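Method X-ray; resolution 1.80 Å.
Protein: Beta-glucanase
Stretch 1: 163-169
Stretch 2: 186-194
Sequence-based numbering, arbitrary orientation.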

ATOM      1  N   HIS A 163      -0.961  10.791  -0.208  1.00  9.55           N
ATOM      2  CA  HIS A 163      -2.058  10.328  -1.038  1.00 10.67           C
ATOM      3  C   HIS A 163      -2.853   9.331  -0.247  1.00  6.71           C
ATOM      4  O   HIS A 163      -2.345   8.270   0.120  1.00  9.57           O
ATOM      5  CB  HIS A 163      -1.526   9.642  -2.303  1.00  9.91           C
ATOM      6  CG  HIS A 163      -0.962  10.606  -3.294  1.00 10.95           C
ATOM      7  ND1 HIS A 163      -1.721  11.157  -4.304  1.00 10.56           N
ATOM      8  CD2 HIS A 163       0.267  11.162  -3.394  1.00 10.45           C
ATOM      9  CE1 HIS A 163      -0.981  12.017  -4.987  1.00 13.50           C
ATOM     10  NE2 HIS A 163       0.231  12.040  -4.453  1.00 10.23           N
ATOM     11  N   ASN A 164      -4.112   9.662   0.002  1.00  8.07           N
ATOM     12  CA  ASN A 164      -4.997   8.778   0.764  1.00  6.48           C
ATOM     13  C   ASN A 164      -5.881   8.070  -0.262  1.00  6.21           C
ATOM     14  O   ASN A 164      -6.477   8.714  -1.100  1.00  7.19           O
ATOM     15  CB  ASN A 164      -5.858   9.638   1.698  1.00  7.02           C
ATOM     16  CG  ASN A 164      -5.026  10.705   2.431  1.00  9.15           C
ATOM     17  OD1 ASN A 164      -5.204  11.930   2.239  1.00 11.50           O
ATOM     18  ND2 ASN A 164      -4.110  10.247   3.235  1.00  6.03           N
ATOM     19  N   VAL A 165      -5.972   6.755  -0.168  1.00  6.00           N
ATOM     20  CA  VAL A 165      -6.713   5.950  -1.139  1.00  7.84           C
ATOM     21  C   VAL A 165      -7.662   4.954  -0.459  1.00  9.77           C
ATOM     22  O   VAL A 165      -7.428   4.528   0.682  1.00  8.83           O
ATOM     23  CB  VAL A 165      -5.715   5.062  -1.948  1.00  9.78           C
ATOM     24  CG1 VAL A 165      -6.466   4.066  -2.876  1.00 13.09           C
ATOM     25  CG2 VAL A 165      -4.740   5.939  -2.737  1.00  9.81           C
ATOM     26  N   ALA A 166      -8.774   4.664  -1.128  1.00  8.11           N
ATOM     27  CA  ALA A 166      -9.613   3.578  -0.687  1.00  9.19           C
ATOM     28  C   ALA A 166     -10.034   2.851  -1.962  1.00  7.59           C
ATOM     29  O   ALA A 166     -10.570   3.480  -2.884  1.00  8.87           O
ATOM     30  CB  ALA A 166     -10.845   4.055   0.083  1.00 10.58           C
ATOM     31  N   TYR A 167      -9.730   1.550  -2.052  1.00  7.76           N
ATOM     32  CA  TYR A 167     -10.204   0.758  -3.201  1.00  7.29           C
ATOM     33  C   TYR A 167     -11.617   0.328  -2.766  1.00  8.53           C
ATOM     34  O   TYR A 167     -11.754  -0.235  -1.698  1.00 10.27           O
ATOM     35  CB  TYR A 167      -9.438  -0.545  -3.368  1.00  7.52           C
ATOM     36  CG  TYR A 167      -7.969  -0.440  -3.631  1.00  7.59           C
ATOM     37  CD1 TYR A 167      -7.454   0.588  -4.406  1.00  7.50           C
ATOM     38  CD2 TYR A 167      -7.098  -1.431  -3.163  1.00  9.06           C
ATOM     39  CE1 TYR A 167      -6.090   0.627  -4.723  1.00  9.47           C
ATOM     40  CE2 TYR A 167      -5.734  -1.406  -3.467  1.00  8.02           C
ATOM     41  CZ  TYR A 167      -5.235  -0.369  -4.253  1.00  9.28           C
ATOM     42  OH  TYR A 167      -3.881  -0.332  -4.580  1.00  8.32           O
ATOM     43  N   GLU A 168     -12.632   0.621  -3.568  1.00 10.58           N
ATOM     44  CA  GLU A 168     -14.017   0.211  -3.274  1.00 10.85           C
ATOM     45  C   GLU A 168     -14.161  -1.091  -4.060  1.00 10.76           C
ATOM     46  O   GLU A 168     -14.320  -1.081  -5.284  1.00  9.93           O
ATOM     47  CB  GLU A 168     -14.998   1.262  -3.807  1.00 11.23           C
ATOM     48  CG  GLU A 168     -16.463   0.777  -3.740  1.00 14.73           C
ATOM     49  CD  GLU A 168     -17.497   1.829  -4.100  1.00 18.15           C
ATOM     50  OE1 GLU A 168     -17.142   2.901  -4.624  1.00 19.33           O
ATOM     51  OE2 GLU A 168     -18.698   1.562  -3.859  1.00 23.75           O
ATOM     52  N   ILE A 169     -14.080  -2.222  -3.373  1.00 11.34           N
ATOM     53  CA  ILE A 169     -14.125  -3.469  -4.094  1.00 11.04           C
ATOM     54  C   ILE A 169     -15.431  -4.229  -3.837  1.00 12.17           C
ATOM     55  O   ILE A 169     -15.821  -4.408  -2.690  1.00 14.51           O
ATOM     56  CB  ILE A 169     -12.933  -4.364  -3.676  1.00 10.49           C
ATOM     57  CG1 ILE A 169     -11.620  -3.549  -3.770  1.00 10.98           C
ATOM     58  CG2 ILE A 169     -12.877  -5.628  -4.571  1.00 12.23           C
ATOM     59  CD1 ILE A 169     -10.372  -4.326  -3.461  1.00  9.95           C
ATOM     60  N   PRO A 186     -11.053  15.078   2.564  1.00 12.37           N
ATOM     61  CA  PRO A 186     -11.854  13.847   2.595  1.00 13.48           C
ATOM     62  C   PRO A 186     -11.755  13.110   1.257  1.00 11.54           C
ATOM     63  O   PRO A 186     -11.671  13.745   0.205  1.00 10.84           O
ATOM     64  CB  PRO A 186     -13.286  14.351   2.773  1.00 15.22           C
ATOM     65  CG  PRO A 186     -13.130  15.725   3.366  1.00 18.08           C
ATOM     66  CD  PRO A 186     -11.907  16.271   2.706  1.00 14.74           C
ATOM     67  N   LEU A 187     -11.789  11.785   1.307  1.00 11.88           N
ATOM     68  CA  LEU A 187     -11.775  10.962   0.097  1.00 11.52           C
ATOM     69  C   LEU A 187     -12.985  11.264  -0.801  1.00 13.55           C
ATOM     70  O   LEU A 187     -14.099  11.436  -0.302  1.00 12.13           O
ATOM     71  CB  LEU A 187     -11.878   9.477   0.469  1.00 11.65           C
ATOM     72  CG  LEU A 187     -10.755   8.853   1.309  1.00 12.68           C
ATOM     73  CD1 LEU A 187     -11.117   7.403   1.663  1.00 13.23           C
ATOM     74  CD2 LEU A 187      -9.456   8.898   0.519  1.00 13.08           C
ATOM     75  N   THR A 188     -12.775  11.342  -2.110  1.00 10.83           N
ATOM     76  CA  THR A 188     -13.908  11.480  -3.009  1.00 13.46           C
ATOM     77  C   THR A 188     -13.695  10.406  -4.074  1.00 12.99           C
ATOM     78  O   THR A 188     -12.552   9.951  -4.292  1.00 10.69           O
ATOM     79  CB  THR A 188     -14.074  12.901  -3.650  1.00 13.88           C
ATOM     80  OG1 THR A 188     -12.901  13.256  -4.382  1.00 14.51           O
ATOM     81  CG2 THR A 188     -14.384  13.937  -2.558  1.00 15.77           C
ATOM     82  N   ARG A 189     -14.782   9.945  -4.691  1.00 13.90           N
ATOM     83  CA  ARG A 189     -14.664   8.890  -5.690  1.00 16.23           C
ATOM     84  C   ARG A 189     -14.214   9.498  -7.009  1.00 16.85           C
ATOM     85  O   ARG A 189     -14.923  10.310  -7.637  1.00 18.55           O
ATOM     86  CB  ARG A 189     -15.983   8.154  -5.895  1.00 18.61           C
ATOM     87  CG  ARG A 189     -15.905   7.212  -7.071  1.00 24.01           C
ATOM     88  CD  ARG A 189     -17.282   6.783  -7.551  1.00 28.12           C
ATOM     89  NE  ARG A 189     -17.780   5.685  -6.742  1.00 31.49           N
ATOM     90  CZ  ARG A 189     -18.937   5.067  -6.972  1.00 34.45           C
ATOM     91  NH1 ARG A 189     -19.699   5.466  -7.991  1.00 33.14           N
ATOM     92  NH2 ARG A 189     -19.319   4.043  -6.203  1.00 31.87           N
ATOM     93  N   LYS A 190     -13.031   9.105  -7.439  1.00 15.21           N
ATOM     94  CA  LYS A 190     -12.483   9.652  -8.656  1.00 13.39           C
ATOM     95  C   LYS A 190     -12.646   8.783  -9.904  1.00 15.11           C
ATOM     96  O   LYS A 190     -12.484   9.281 -11.024  1.00 14.79           O
ATOM     97  CB  LYS A 190     -11.042  10.044  -8.407  1.00 13.39           C
ATOM     98  CG  LYS A 190     -11.007  11.206  -7.374  1.00 13.07           C
ATOM     99  CD  LYS A 190      -9.633  11.800  -7.114  1.00 13.45           C
ATOM    100  CE  LYS A 190      -9.757  12.874  -6.000  1.00 15.59           C
ATOM    101  NZ  LYS A 190      -8.467  13.559  -5.688  1.00 11.48           N
ATOM    102  N   VAL A 191     -12.943   7.503  -9.703  1.00 13.31           N
ATOM    103  CA  VAL A 191     -13.229   6.576 -10.809  1.00 14.50           C
ATOM    104  C   VAL A 191     -14.343   5.615 -10.335  1.00 14.17           C
ATOM    105  O   VAL A 191     -14.218   4.945  -9.302  1.00 14.22           O
ATOM    106  CB  VAL A 191     -12.002   5.729 -11.245  1.00 14.16           C
ATOM    107  CG1 VAL A 191     -12.374   4.868 -12.445  1.00 14.29           C
ATOM    108  CG2 VAL A 191     -10.825   6.636 -11.590  1.00 12.99           C
ATOM    109  N   ALA A 192     -15.458   5.619 -11.056  1.00 15.90           N
ATOM    110  CA  ALA A 192     -16.584   4.728 -10.764  1.00 15.98           C
ATOM    111  C   ALA A 192     -16.091   3.274 -10.903  1.00 16.30           C
ATOM    112  O   ALA A 192     -15.175   2.995 -11.682  1.00 16.94           O
ATOM    113  CB  ALA A 192     -17.726   4.997 -11.763  1.00 18.03           C
ATOM    114  N   PRO A 193     -16.714   2.320 -10.178  1.00 17.13           N
ATOM    115  CA  PRO A 193     -16.269   0.917 -10.269  1.00 17.61           C
ATOM    116  C   PRO A 193     -16.056   0.386 -11.681  1.00 19.01           C
ATOM    117  O   PRO A 193     -16.926   0.554 -12.556  1.00 16.43           O
ATOM    118  CB  PRO A 193     -17.354   0.161  -9.516  1.00 18.28           C
ATOM    119  CG  PRO A 193     -17.773   1.170  -8.455  1.00 19.34           C
ATOM    120  CD  PRO A 193     -17.865   2.447  -9.271  1.00 16.57           C
ATOM    121  N   VAL A 194     -14.888  -0.240 -11.870  1.00 15.67           N
ATOM    122  CA  VAL A 194     -14.434  -0.822 -13.128  1.00 15.67           C
ATOM    123  C   VAL A 194     -14.469  -2.354 -13.021  1.00 15.67           C
ATOM    124  O   VAL A 194     -14.058  -2.910 -12.003  1.00 13.25           O
ATOM    125  CB  VAL A 194     -12.963  -0.396 -13.415  1.00 16.60           C
ATOM    126  CG1 VAL A 194     -12.463  -1.039 -14.684  1.00 19.21           C
ATOM    127  CG2 VAL A 194     -12.877   1.093 -13.502  1.00 17.92           C
TER

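The contact between these two stretches is small, burying 231 Å² in all, and three residues supply most of it: Leu-187, Glu-168 and Arg-189. Stretch 1 is a single β-strand, and along it the CA-to-CB bonds of Asn-164, Ala-166 and Glu-168 point toward stretch 2, while that of Val-165 points away. This every-other-residue pattern of an extended chain presents one face of the strand to its partner. No backbone hydrogen bond links the two stretches, so side chains must do the work.

Leu-187, in a loop, covers the largest area. With chi1 in m and chi2 in t, it reaches the strand with both methyl groups. Leu-187 CD1 lies 3.7 Å from CB of Ala-166, an apolar contact of van der Waals length, while Leu-187 CD2 sits 3.4 Å from the backbone O of Asn-164 and 3.9 Å from Asn-164 CB. A forked aliphatic side chain suits this place because its two ends can rest on successive inward-facing positions. The methyl of Ala-166 offers a small apolar surface that matches the leucine end, and all three residues are buried.

Farther along the strand the contact becomes polar. Glu-168 is extended, with chi1 and chi2 both t, and its OE1 accepts a hydrogen bond from NH2 of Arg-189 at 2.9 Å. The N-H...O angle of 156° is favorable, and the opposite charges make the pair a salt bridge. The carboxylate oxygen approaches the edge of the guanidinium, near its plane, where the N-H groups point. Although the CA-to-CB bond of Arg-189 runs sideways, its long side chain brings the charged end nearer to the strand. Both residue types suit this more open end of the contact, where Glu-168 is partly exposed and Arg-189 exposed. Pro-193 adds a looser contact, its CG 4.3 Å from OE1 of Glu-168.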